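Local coordinates for RavO (Legionella pneumophila subsp. pneumophila, PDB 6DM4), which binds phosphotyrosine peptides through its SH2 domain, the part present here, which takes up a human Shc1 phosphopeptide, at residues 26-29 against 30-34. Sequence-based numbering, arbitrary orientation. Where two conformers were deposited one is given.
With SO4 (sulfate ion), chain I.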
loop_
_atom_site.group_PDB
_atom_site.type_symbol
_atom_site.label_atom_id
_atom_site.label_comp_id
_atom_site.label_asym_id
_atom_site.label_seq_id
_atom_site.Cartn_x
_atom_site.Cartn_y
_atom_site.Cartn_z
ATOM N N GLU A 26 -6.298 -11.770 -17.709
ATOM C CA GLU A 26 -5.885 -13.170 -17.750
ATOM C C GLU A 26 -5.429 -13.647 -16.379
ATOM O O GLU A 26 -5.775 -14.754 -15.952
ATOM C CB GLU A 26 -4.767 -13.351 -18.778
ATOM C CG GLU A 26 -4.222 -14.775 -18.910
ATOM C CD GLU A 26 -5.278 -15.789 -19.314
ATOM O OE1 GLU A 26 -5.252 -16.921 -18.782
ATOM O OE2 GLU A 26 -6.131 -15.460 -20.167
ATOM N N GLU A 27 -4.663 -12.817 -15.668
ATOM C CA GLU A 27 -4.169 -13.227 -14.358
ATOM C C GLU A 27 -5.306 -13.355 -13.352
ATOM O O GLU A 27 -5.272 -14.237 -12.484
ATOM C CB GLU A 27 -3.101 -12.246 -13.874
ATOM C CG GLU A 27 -1.781 -12.430 -14.612
ATOM C CD GLU A 27 -0.757 -11.347 -14.324
ATOM O OE1 GLU A 27 -1.148 -10.249 -13.871
ATOM O OE2 GLU A 27 0.446 -11.592 -14.572
ATOM N N VAL A 28 -6.321 -12.486 -13.456
ATOM C CA VAL A 28 -7.506 -12.592 -12.605
ATOM C C VAL A 28 -8.227 -13.913 -12.846
ATOM O O VAL A 28 -8.592 -14.624 -11.902
ATOM C CB VAL A 28 -8.457 -11.399 -12.842
ATOM C CG1 VAL A 28 -9.730 -11.578 -12.031
ATOM C CG2 VAL A 28 -7.782 -10.085 -12.480
ATOM N N LYS A 29 -8.481 -14.242 -14.117
ATOM C CA LYS A 29 -9.123 -15.515 -14.428
ATOM C C LYS A 29 -8.309 -16.690 -13.905
ATOM O O LYS A 29 -8.864 -17.639 -13.340
ATOM C CB LYS A 29 -9.324 -15.664 -15.938
ATOM C CG LYS A 29 -10.219 -14.621 -16.572
ATOM C CD LYS A 29 -10.355 -14.902 -18.061
ATOM C CE LYS A 29 -11.022 -13.762 -18.805
ATOM N NZ LYS A 29 -10.986 -14.000 -20.280
ATOM N N GLN A 30 -6.992 -16.650 -14.101
ATOM C CA GLN A 30 -6.139 -17.725 -13.608
ATOM C C GLN A 30 -6.212 -17.835 -12.090
ATOM O O GLN A 30 -6.217 -18.943 -11.543
ATOM C CB GLN A 30 -4.699 -17.500 -14.069
ATOM C CG GLN A 30 -3.737 -18.621 -13.681
ATOM C CD GLN A 30 -4.094 -19.966 -14.292
ATOM O OE1 GLN A 30 -4.566 -20.048 -15.429
ATOM N NE2 GLN A 30 -3.864 -21.030 -13.535
ATOM N N TYR A 31 -6.286 -16.699 -11.391
ATOM C CA TYR A 31 -6.347 -16.736 -9.932
ATOM C C TYR A 31 -7.587 -17.482 -9.449
ATOM O O TYR A 31 -7.497 -18.393 -8.619
ATOM C CB TYR A 31 -6.318 -15.315 -9.358
ATOM C CG TYR A 31 -6.455 -15.329 -7.856
ATOM C CD1 TYR A 31 -5.368 -15.636 -7.046
ATOM C CD2 TYR A 31 -7.678 -15.091 -7.246
ATOM C CE1 TYR A 31 -5.492 -15.679 -5.672
ATOM C CE2 TYR A 31 -7.809 -15.142 -5.880
ATOM C CZ TYR A 31 -6.714 -15.434 -5.098
ATOM O OH TYR A 31 -6.843 -15.483 -3.731
ATOM N N PHE A 32 -8.759 -17.116 -9.967
ATOM C CA PHE A 32 -9.998 -17.727 -9.505
ATOM C C PHE A 32 -10.208 -19.133 -10.034
ATOM O O PHE A 32 -11.173 -19.788 -9.624
ATOM C CB PHE A 32 -11.168 -16.822 -9.878
ATOM C CG PHE A 32 -11.298 -15.636 -8.968
ATOM C CD1 PHE A 32 -11.129 -14.349 -9.449
ATOM C CD2 PHE A 32 -11.582 -15.814 -7.623
ATOM C CE1 PHE A 32 -11.240 -13.244 -8.592
ATOM C CE2 PHE A 32 -11.705 -14.710 -6.759
ATOM C CZ PHE A 32 -11.526 -13.432 -7.252
ATOM N N SER A 33 -9.333 -19.615 -10.917
ATOM C CA SER A 33 -9.419 -21.004 -11.348
ATOM C C SER A 33 -9.187 -21.958 -10.185
ATOM O O SER A 33 -9.785 -23.038 -10.142
ATOM C CB SER A 33 -8.408 -21.264 -12.464
ATOM O OG SER A 33 -8.377 -22.632 -12.812
ATOM N N LYS A 34 -8.334 -21.578 -9.234
ATOM C CA LYS A 34 -7.988 -22.408 -8.087
ATOM C C LYS A 34 -8.420 -21.824 -6.751
ATOM O O LYS A 34 -8.665 -22.581 -5.808
ATOM C CB LYS A 34 -6.468 -22.645 -8.035
ATOM C CG LYS A 34 -5.849 -23.138 -9.334
ATOM C CD LYS A 34 -6.173 -24.597 -9.582
ATOM C CE LYS A 34 -5.586 -25.071 -10.902
ATOM N NZ LYS A 34 -6.207 -26.345 -11.348
HETATM S S SO4 I . -4.256 -17.369 -2.118
HETATM O O1 SO4 I . -3.348 -17.066 -3.220
HETATM O O2 SO4 I . -4.165 -18.788 -1.790
HETATM O O3 SO4 I . -5.625 -17.052 -2.511
HETATM O O4 SO4 I . -3.889 -16.572 -0.949
HETATM O O HOH W 1 -3.495 -18.179 -17.229
#
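Tyr31 sets its CB against the carbonyl oxygens of Glu27 and Val28, and its ring leads away from them, within helix 25-34, a short helix of the SH2 fold that packs against the central antiparallel sheet. Its CB begins the contact, lying 3.5 Å from Glu27 O. The backbone of Tyr31 is held one turn back as well: its N donates to Glu27 O, with an N-H...O angle of 147°, in the i to i+4 pattern repeated between Gln30 and Glu26 and between Phe32 and Val28. With CG anti to the backbone N (chi1 177°), the ring leaves the turn and turns an edge to the face of the Phe32 ring. CD2 at that edge stands 3.9 Å above the plane of the Phe32 ring, over its centre. Farther out, CE1 comes within 3.4 Å of sulfate O3, which lies near the tyrosine plane. Tyr31 OH ends the chain 2.3 Å from sulfate O3, a very short spacing that leaves the exact length of this hydrogen bond doubtful. The sulfate probably comes from the crystallisation liquor.

Val28 and Phe32 form the buried side. They point the same way, Val28 CG1 meeting Phe32 CD1 at 4.0 Å, and both also touch Ser61 and Ile68 of the sheet. Val28 additionally reaches Arg42 on strand 40-43, probably the counterpart of the phosphotyrosine-binding arginine of other SH2 domains.

On the exposed side, Gln30 bends at chi2 (62°), and a water links its amide to Glu26. That water donates to Glu26 OE1 at 2.7 Å and to Gln30 OE1 at 2.8 Å.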